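Long-range contacts in T-cell surface glycoprotein CD1A1 antigen (Gallus gallus, PDB 3JVG), which probably presents lipid antigens to T cells from a groove in its MHC class I-like ectodomain, as other CD1 molecules do: residues 54-59 with 166-171; 105-110 with 157-162. All coordinates share one frame; numbering follows the deposited sequence.

Both contacts lie in the MHC-like part of the ectodomain and share helix 148-172, the longest helix of one of the two helical walls that stand on the eight-stranded antiparallel sheet. Their centres are about 17 Å apart. Interaction 2 seats the middle of this helix, residues 157-162, on the floor strand 105-113. The same helix continues into residues 166-171, which in interaction 1 meet the turn between helix 52-55 and helix 58-82, the start of the opposing wall. In chain order, 105-110 and 157-162 both fall between 54-59 and 166-171. Helix 148-172 is thus tied to the floor and to the opposing wall, at one end of what is probably the lipid-binding groove.

Interaction 1: 54-59 with 166-171; sequences PSLPKG and LRLFIQ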
ATOM      1  N   PRO A  54      -3.498  20.371  14.507  1.00 28.99           N
ATOM      2  CA  PRO A  54      -4.192  20.963  15.626  1.00 28.96           C
ATOM      3  C   PRO A  54      -4.695  19.935  16.619  1.00 28.58           C
ATOM      4  O   PRO A  54      -5.243  20.317  17.674  1.00 29.47           O
ATOM      5  CB  PRO A  54      -5.398  21.661  14.956  1.00 31.92           C
ATOM      6  CG  PRO A  54      -5.131  21.600  13.436  1.00 29.51           C
ATOM      7  CD  PRO A  54      -4.354  20.347  13.303  1.00 28.99           C
ATOM      8  N   SER A  55      -4.518  18.646  16.314  1.00 25.84           N
ATOM      9  CA  SER A  55      -5.020  17.633  17.213  1.00 25.55           C
ATOM     10  C   SER A  55      -4.132  17.489  18.440  1.00 25.68           C
ATOM     11  O   SER A  55      -4.611  17.028  19.456  1.00 26.00           O
ATOM     12  CB  SER A  55      -5.267  16.287  16.511  1.00 23.55           C
ATOM     13  OG  SER A  55      -4.053  15.548  16.392  1.00 23.62           O
ATOM     14  N   LEU A  56      -2.866  17.907  18.350  1.00 25.16           N
ATOM     15  CA  LEU A  56      -1.949  17.885  19.516  1.00 25.87           C
ATOM     16  C   LEU A  56      -1.231  19.225  19.607  1.00 26.84           C
ATOM     17  O   LEU A  56      -1.077  19.899  18.579  1.00 27.14           O
ATOM     18  CB  LEU A  56      -0.876  16.823  19.330  1.00 24.82           C
ATOM     19  CG  LEU A  56      -0.935  15.301  19.545  1.00 24.71           C
ATOM     20  CD1 LEU A  56      -1.864  14.821  20.696  1.00 29.27           C
ATOM     21  CD2 LEU A  56      -1.225  14.690  18.366  1.00 26.66           C
ATOM     22  N   PRO A  57      -0.800  19.630  20.818  1.00 27.58           N
ATOM     23  CA  PRO A  57      -0.021  20.865  20.882  1.00 28.09           C
ATOM     24  C   PRO A  57       1.365  20.724  20.246  1.00 26.89           C
ATOM     25  O   PRO A  57       1.947  19.633  20.185  1.00 25.74           O
ATOM     26  CB  PRO A  57       0.105  21.171  22.401  1.00 29.64           C
ATOM     27  CG  PRO A  57      -0.420  19.954  23.132  1.00 29.66           C
ATOM     28  CD  PRO A  57      -0.943  18.957  22.133  1.00 28.90           C
ATOM     29  N   LYS A  58       1.864  21.842  19.777  1.00 27.65           N
ATOM     30  CA  LYS A  58       3.190  21.953  19.248  1.00 27.57           C
ATOM     31  C   LYS A  58       4.238  21.114  20.026  1.00 27.16           C
ATOM     32  O   LYS A  58       4.933  20.326  19.432  1.00 26.20           O
ATOM     33  CB  LYS A  58       3.553  23.446  19.242  1.00 29.58           C
ATOM     34  CG  LYS A  58       4.018  23.992  17.882  1.00 36.72           C
ATOM     35  CD  LYS A  58       5.009  23.028  17.147  1.00 41.28           C
ATOM     36  CE  LYS A  58       6.040  23.795  16.282  1.00 45.79           C
ATOM     37  NZ  LYS A  58       6.724  22.880  15.297  1.00 47.69           N
ATOM     38  N   GLY A  59       4.344  21.264  21.348  1.00 27.97           N
ATOM     39  CA  GLY A  59       5.319  20.509  22.114  1.00 27.75           C
ATOM     40  C   GLY A  59       5.232  18.996  21.902  1.00 26.19           C
ATOM     41  O   GLY A  59       6.257  18.352  21.779  1.00 25.69           O
ATOM     42  N   LEU A 166      -3.871   6.973  18.846  1.00 20.68           N
ATOM     43  CA  LEU A 166      -4.888   6.346  18.000  1.00 21.85           C
ATOM     44  C   LEU A 166      -6.308   6.845  18.348  1.00 24.06           C
ATOM     45  O   LEU A 166      -7.002   7.357  17.452  1.00 23.89           O
ATOM     46  CB  LEU A 166      -4.808   4.783  18.001  1.00 21.05           C
ATOM     47  CG  LEU A 166      -5.823   4.041  17.120  1.00 22.72           C
ATOM     48  CD1 LEU A 166      -5.900   4.597  15.659  1.00 20.81           C
ATOM     49  CD2 LEU A 166      -5.685   2.504  17.083  1.00 22.25           C
ATOM     50  N   ARG A 167      -6.718   6.728  19.628  1.00 25.49           N
ATOM     51  CA  ARG A 167      -8.088   7.086  20.032  1.00 28.17           C
ATOM     52  C   ARG A 167      -8.381   8.511  19.622  1.00 28.67           C
ATOM     53  O   ARG A 167      -9.455   8.822  19.086  1.00 29.30           O
ATOM     54  CB  ARG A 167      -8.303   6.997  21.528  1.00 29.18           C
ATOM     55  CG  ARG A 167      -8.239   5.609  22.026  1.00 33.08           C
ATOM     56  CD  ARG A 167      -8.742   5.509  23.466  1.00 36.11           C
ATOM     57  NE  ARG A 167      -9.740   4.453  23.444  1.00 43.42           N
ATOM     58  CZ  ARG A 167      -9.528   3.193  23.826  1.00 46.95           C
ATOM     59  NH1 ARG A 167      -8.350   2.824  24.347  1.00 44.96           N
ATOM     60  NH2 ARG A 167     -10.524   2.308  23.731  1.00 49.86           N
ATOM     61  N   LEU A 168      -7.408   9.367  19.882  1.00 27.72           N
ATOM     62  CA  LEU A 168      -7.501  10.757  19.540  1.00 28.02           C
ATOM     63  C   LEU A 168      -7.568  11.015  18.018  1.00 27.60           C
ATOM     64  O   LEU A 168      -8.308  11.903  17.579  1.00 28.82           O
ATOM     65  CB  LEU A 168      -6.282  11.420  20.115  1.00 28.29           C
ATOM     66  CG  LEU A 168      -5.970  12.776  19.558  1.00 29.76           C
ATOM     67  CD1 LEU A 168      -6.793  13.817  20.314  1.00 34.69           C
ATOM     68  CD2 LEU A 168      -4.513  12.949  19.832  1.00 34.46           C
ATOM     69  N   PHE A 169      -6.782  10.272  17.230  1.00 24.85           N
ATOM     70  CA  PHE A 169      -6.783  10.400  15.760  1.00 25.00           C
ATOM     71  C   PHE A 169      -8.108   9.897  15.132  1.00 25.94           C
ATOM     72  O   PHE A 169      -8.611  10.491  14.157  1.00 26.26           O
ATOM     73  CB  PHE A 169      -5.579   9.646  15.143  1.00 21.48           C
ATOM     74  CG  PHE A 169      -4.247  10.379  15.268  1.00 20.95           C
ATOM     75  CD1 PHE A 169      -4.154  11.613  15.927  1.00 20.63           C
ATOM     76  CD2 PHE A 169      -3.089   9.842  14.726  1.00 19.23           C
ATOM     77  CE1 PHE A 169      -2.945  12.300  16.007  1.00 20.38           C
ATOM     78  CE2 PHE A 169      -1.864  10.539  14.816  1.00 18.97           C
ATOM     79  CZ  PHE A 169      -1.800  11.778  15.462  1.00 19.58           C
ATOM     80  N   ILE A 170      -8.662   8.811  15.682  1.00 27.01           N
ATOM     81  CA  ILE A 170     -10.006   8.355  15.292  1.00 28.59           C
ATOM     82  C   ILE A 170     -11.031   9.505  15.424  1.00 30.35           C
ATOM     83  O   ILE A 170     -11.864   9.699  14.535  1.00 31.56           O
ATOM     84  CB  ILE A 170     -10.490   7.141  16.103  1.00 29.31           C
ATOM     85  CG1 ILE A 170      -9.564   5.935  15.881  1.00 28.16           C
ATOM     86  CG2 ILE A 170     -11.985   6.802  15.768  1.00 29.80           C
ATOM     87  CD1 ILE A 170      -9.839   4.779  16.839  1.00 28.79           C
ATOM     88  N   GLN A 171     -10.939  10.276  16.509  1.00 30.64           N
ATOM     89  CA  GLN A 171     -11.854  11.382  16.723  1.00 32.04           C
ATOM     90  C   GLN A 171     -11.523  12.574  15.851  1.00 30.26           C
ATOM     91  O   GLN A 171     -12.409  13.141  15.252  1.00 31.14           O
ATOM     92  CB  GLN A 171     -11.914  11.828  18.198  1.00 33.89           C
ATOM     93  CG  GLN A 171     -12.918  11.056  19.111  1.00 41.48           C
ATOM     94  CD  GLN A 171     -14.088  10.412  18.346  1.00 47.68           C
ATOM     95  OE1 GLN A 171     -14.189   9.172  18.257  1.00 47.16           O
ATOM     96  NE2 GLN A 171     -14.950  11.252  17.761  1.00 50.57           N
TER
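L56 reaches from the turn between helix 52-55 and helix 58-82 to two neighbouring side chains, L168 and F169, on helix 148-172. Beyond CB, its CG stands anti to the carbonyl carbon (chi1 -80°), and there the two methyls part: within the two segments CD1 meets L168 only, while CD2 lies between L168 and F169. CD1 approaches CD2 of L168 at 3.4 Å, tighter than usual van der Waals contact. CD2 goes to the phenyl ring, 3.8 Å from CE1 of F169, and also lies 4.0 Å from CD2 of L168. L56 and F169 cross at about a right angle, and the leucine methyl arrives at the rim of the ring, near its plane.

S55 adds a polar atom to the same rim. Its OG sits 3.5 Å from CE1 of F169, again near the ring plane, while the hydroxyl is hydrogen-bonded back to the carbonyl O of L52, three residues earlier. The other methyl of L168, CD1, approaches the backbone O of S55 at 4.0 Å. W61, on helix 58-82, touches both L56 and F169 and extends the apolar cluster into the first wall.

In this MHC-like fold the contact joins the beginning of one groove wall to the late part of the other, at one end of the groove. No hydrogen bond or salt bridge spans the two segments; the junction rests on leucine methyls and an aromatic edge, and its one side-chain hydroxyl makes its hydrogen bond locally rather than across the contact.

Interaction 2: 105-110 with 157-162; sequences IRTFFD and LLNDTC. With NAG (2-acetamido-2-deoxy-beta-D-glucopyranose), chain I.
L158 spreads over three successive residues of strand 105-113, T107, F108 and F109, and carries much of the packing between a groove-wall helix and the sheet floor of the MHC-like domain. The axes of the short segments 105-110 (strand) and 157-162 (helix) come within 8.3 Å at an angle of 123°, so the helix lies slantwise over the strand. CB of L158 rests 3.8 Å from CG2 of T107. Farther out, CD1 lies 3.9 Å from CB of F109, near the plane of the phenyl ring at its edge, and CD2 reaches the backbone O of F108 at 3.5 Å.

T107 and F109 both leave the strand toward the helix at CB, whereas F108 between them starts off the other way, and L158 meets it through its carbonyl oxygen. The methyl CG2 of T107 also lies 3.5 Å from the backbone O of L158. The ring of F109 packs edge-to-face with W128, and the F109 side chain lies about 4 Å from an unidentified bound molecule, consistent with a place in the groove interior. One helical turn beyond L158, C162 is joined to C97 of strand 89-99 by a disulfide, a covalent tie between the same wall and floor. The helix widens here into a pi-type turn, in which N of C162 donates a hydrogen bond to O of L157.

Next along the helix after L158, N159 has CG anti to its backbone N (chi1 -154°), which brings CG closer to I105 than CB is. From there the amide oxygen OD1 sits 3.6 Å from CG2 of I105, the two side chains crossing at about a right angle, while the amide nitrogen ND2 is bonded covalently to C1 of an N-acetylglucosamine at 1.5 Å.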
ATOM      1  N   ILE A 105      -6.605  -4.329  22.361  1.00 36.35           N
ATOM      2  CA  ILE A 105      -5.436  -3.678  21.771  1.00 33.29           C
ATOM      3  C   ILE A 105      -4.541  -4.732  21.162  1.00 31.45           C
ATOM      4  O   ILE A 105      -4.283  -5.754  21.801  1.00 30.86           O
ATOM      5  CB  ILE A 105      -4.658  -2.860  22.843  1.00 33.20           C
ATOM      6  CG1 ILE A 105      -5.507  -1.681  23.335  1.00 34.56           C
ATOM      7  CG2 ILE A 105      -3.296  -2.362  22.327  1.00 30.82           C
ATOM      8  CD1 ILE A 105      -5.200  -1.279  24.786  1.00 34.48           C
ATOM      9  N   ARG A 106      -4.093  -4.502  19.923  1.00 28.64           N
ATOM     10  CA  ARG A 106      -2.976  -5.284  19.394  1.00 27.31           C
ATOM     11  C   ARG A 106      -1.857  -4.314  19.080  1.00 24.71           C
ATOM     12  O   ARG A 106      -2.114  -3.244  18.519  1.00 24.67           O
ATOM     13  CB  ARG A 106      -3.373  -6.106  18.169  1.00 28.53           C
ATOM     14  CG  ARG A 106      -2.185  -6.933  17.548  1.00 31.77           C
ATOM     15  CD  ARG A 106      -2.631  -7.697  16.303  1.00 37.52           C
ATOM     16  NE  ARG A 106      -2.703  -6.799  15.154  1.00 35.81           N
ATOM     17  CZ  ARG A 106      -1.729  -6.621  14.271  1.00 36.47           C
ATOM     18  NH1 ARG A 106      -0.568  -7.279  14.371  1.00 33.97           N
ATOM     19  NH2 ARG A 106      -1.930  -5.776  13.275  1.00 36.89           N
ATOM     20  N   THR A 107      -0.623  -4.658  19.461  1.00 21.83           N
ATOM     21  CA  THR A 107       0.518  -3.811  19.172  1.00 20.36           C
ATOM     22  C   THR A 107       1.449  -4.592  18.277  1.00 19.84           C
ATOM     23  O   THR A 107       1.405  -5.821  18.262  1.00 20.46           O
ATOM     24  CB  THR A 107       1.338  -3.396  20.455  1.00 20.47           C
ATOM     25  OG1 THR A 107       1.904  -4.579  21.070  1.00 21.07           O
ATOM     26  CG2 THR A 107       0.508  -2.599  21.406  1.00 21.12           C
ATOM     27  N   PHE A 108       2.289  -3.888  17.520  1.00 18.84           N
ATOM     28  CA  PHE A 108       3.256  -4.565  16.682  1.00 18.46           C
ATOM     29  C   PHE A 108       4.502  -3.744  16.554  1.00 17.71           C
ATOM     30  O   PHE A 108       4.435  -2.503  16.517  1.00 17.30           O
ATOM     31  CB  PHE A 108       2.687  -4.904  15.286  1.00 18.38           C
ATOM     32  CG  PHE A 108       2.029  -3.733  14.566  1.00 17.94           C
ATOM     33  CD1 PHE A 108       0.700  -3.446  14.768  1.00 18.44           C
ATOM     34  CD2 PHE A 108       2.746  -2.983  13.632  1.00 17.21           C
ATOM     35  CE1 PHE A 108       0.085  -2.401  14.103  1.00 18.16           C
ATOM     36  CE2 PHE A 108       2.153  -1.953  12.914  1.00 16.96           C
ATOM     37  CZ  PHE A 108       0.803  -1.626  13.170  1.00 17.40           C
ATOM     38  N   PHE A 109       5.646  -4.423  16.520  1.00 17.67           N
ATOM     39  CA  PHE A 109       6.885  -3.710  16.240  1.00 17.13           C
ATOM     40  C   PHE A 109       7.778  -4.798  15.634  1.00 17.24           C
ATOM     41  O   PHE A 109       8.302  -5.653  16.357  1.00 17.72           O
ATOM     42  CB  PHE A 109       7.474  -3.100  17.539  1.00 17.30           C
ATOM     43  CG  PHE A 109       8.780  -2.295  17.366  1.00 16.98           C
ATOM     44  CD1 PHE A 109       9.309  -1.619  18.475  1.00 19.96           C
ATOM     45  CD2 PHE A 109       9.429  -2.172  16.149  1.00 16.61           C
ATOM     46  CE1 PHE A 109      10.484  -0.843  18.379  1.00 20.00           C
ATOM     47  CE2 PHE A 109      10.596  -1.434  16.026  1.00 16.67           C
ATOM     48  CZ  PHE A 109      11.141  -0.759  17.161  1.00 18.24           C
ATOM     49  N   ASP A 110       7.856  -4.765  14.295  1.00 16.93           N
ATOM     50  CA  ASP A 110       8.580  -5.730  13.507  1.00 17.13           C
ATOM     51  C   ASP A 110       9.650  -5.028  12.665  1.00 16.97           C
ATOM     52  O   ASP A 110       9.435  -3.921  12.110  1.00 16.75           O
ATOM     53  CB  ASP A 110       7.643  -6.480  12.556  1.00 17.99           C
ATOM     54  CG  ASP A 110       6.631  -7.348  13.294  1.00 20.42           C
ATOM     55  OD1 ASP A 110       5.574  -6.826  13.661  1.00 18.06           O
ATOM     56  OD2 ASP A 110       6.876  -8.578  13.458  1.00 27.77           O
ATOM     57  N   LEU A 157       5.400   2.933  24.869  1.00 20.80           N
ATOM     58  CA  LEU A 157       5.125   3.610  23.613  1.00 20.70           C
ATOM     59  C   LEU A 157       4.064   2.837  22.858  1.00 19.66           C
ATOM     60  O   LEU A 157       3.100   3.427  22.354  1.00 20.41           O
ATOM     61  CB  LEU A 157       6.408   3.742  22.754  1.00 20.16           C
ATOM     62  CG  LEU A 157       7.135   5.137  22.914  1.00 26.36           C
ATOM     63  CD1 LEU A 157       6.457   6.204  23.761  1.00 27.29           C
ATOM     64  CD2 LEU A 157       8.604   5.121  23.239  1.00 25.18           C
ATOM     65  N   LEU A 158       4.249   1.513  22.762  1.00 19.66           N
ATOM     66  CA  LEU A 158       3.299   0.657  22.023  1.00 19.51           C
ATOM     67  C   LEU A 158       1.945   0.574  22.738  1.00 20.46           C
ATOM     68  O   LEU A 158       0.924   0.840  22.130  1.00 20.68           O
ATOM     69  CB  LEU A 158       3.859  -0.759  21.772  1.00 19.45           C
ATOM     70  CG  LEU A 158       5.025  -0.897  20.778  1.00 18.61           C
ATOM     71  CD1 LEU A 158       5.598  -2.363  20.880  1.00 20.21           C
ATOM     72  CD2 LEU A 158       4.654  -0.493  19.330  1.00 17.88           C
ATOM     73  N   ASN A 159       1.932   0.279  24.028  1.00 21.45           N
ATOM     74  CA  ASN A 159       0.674  -0.066  24.705  1.00 23.31           C
ATOM     75  C   ASN A 159      -0.129   1.128  25.221  1.00 23.71           C
ATOM     76  O   ASN A 159      -1.341   1.008  25.391  1.00 23.98           O
ATOM     77  CB  ASN A 159       0.881  -1.100  25.821  1.00 24.64           C
ATOM     78  CG  ASN A 159      -0.393  -1.943  26.097  1.00 31.70           C
ATOM     79  OD1 ASN A 159      -1.027  -2.426  25.158  1.00 33.78           O
ATOM     80  ND2 ASN A 159      -0.755  -2.120  27.380  1.00 40.27           N
ATOM     81  N   ASP A 160       0.532   2.265  25.467  1.00 23.59           N
ATOM     82  CA  ASP A 160      -0.124   3.422  26.063  1.00 25.06           C
ATOM     83  C   ASP A 160      -0.150   4.603  25.089  1.00 24.54           C
ATOM     84  O   ASP A 160      -1.218   5.075  24.655  1.00 24.07           O
ATOM     85  CB  ASP A 160       0.557   3.820  27.377  1.00 27.79           C
ATOM     86  CG  ASP A 160       0.629   2.657  28.393  1.00 32.96           C
ATOM     87  OD1 ASP A 160      -0.365   1.907  28.596  1.00 38.13           O
ATOM     88  OD2 ASP A 160       1.709   2.465  28.983  1.00 39.88           O
ATOM     89  N   THR A 161       1.028   5.074  24.711  1.00 23.80           N
ATOM     90  CA  THR A 161       1.070   6.262  23.925  1.00 23.60           C
ATOM     91  C   THR A 161       0.556   6.075  22.473  1.00 22.66           C
ATOM     92  O   THR A 161      -0.191   6.919  21.983  1.00 20.90           O
ATOM     93  CB  THR A 161       2.378   7.095  24.121  1.00 24.21           C
ATOM     94  OG1 THR A 161       3.007   7.425  22.885  1.00 27.28           O
ATOM     95  CG2 THR A 161       3.310   6.532  25.140  1.00 23.09           C
ATOM     96  N   CYS A 162       0.912   4.962  21.823  1.00 22.26           N
ATOM     97  CA  CYS A 162       0.363   4.678  20.493  1.00 23.00           C
ATOM     98  C   CYS A 162      -1.164   4.588  20.519  1.00 22.60           C
ATOM     99  O   CYS A 162      -1.817   5.192  19.691  1.00 22.86           O
ATOM    100  CB  CYS A 162       0.901   3.354  19.964  1.00 23.81           C
ATOM    101  SG  CYS A 162       0.648   3.251  18.246  1.00 29.46           S
TER
HETATM  102  C1  NAG I 286      -1.937  -2.847  27.846  1.00 50.81           C
HETATM  103  C2  NAG I 286      -1.577  -3.853  28.971  1.00 56.32           C
HETATM  104  C3  NAG I 286      -2.818  -4.518  29.615  1.00 58.30           C
HETATM  105  C4  NAG I 286      -3.724  -3.424  30.194  1.00 60.09           C
HETATM  106  C5  NAG I 286      -4.051  -2.313  29.152  1.00 58.06           C
HETATM  107  C6  NAG I 286      -4.652  -1.092  29.877  1.00 57.90           C
HETATM  108  C7  NAG I 286       0.733  -4.620  28.889  1.00 54.29           C
HETATM  109  C8  NAG I 286       1.692  -5.684  28.477  1.00 52.79           C
HETATM  110  N2  NAG I 286      -0.554  -4.836  28.587  1.00 54.44           N
HETATM  111  O3  NAG I 286      -2.460  -5.461  30.623  1.00 60.24           O
HETATM  112  O4  NAG I 286      -4.892  -3.998  30.798  1.00 63.80           O
HETATM  113  O5  NAG I 286      -2.942  -1.909  28.306  1.00 55.17           O
HETATM  114  O6  NAG I 286      -5.184  -0.130  28.994  1.00 53.44           O
HETATM  115  O7  NAG I 286       1.153  -3.609  29.474  1.00 56.45           O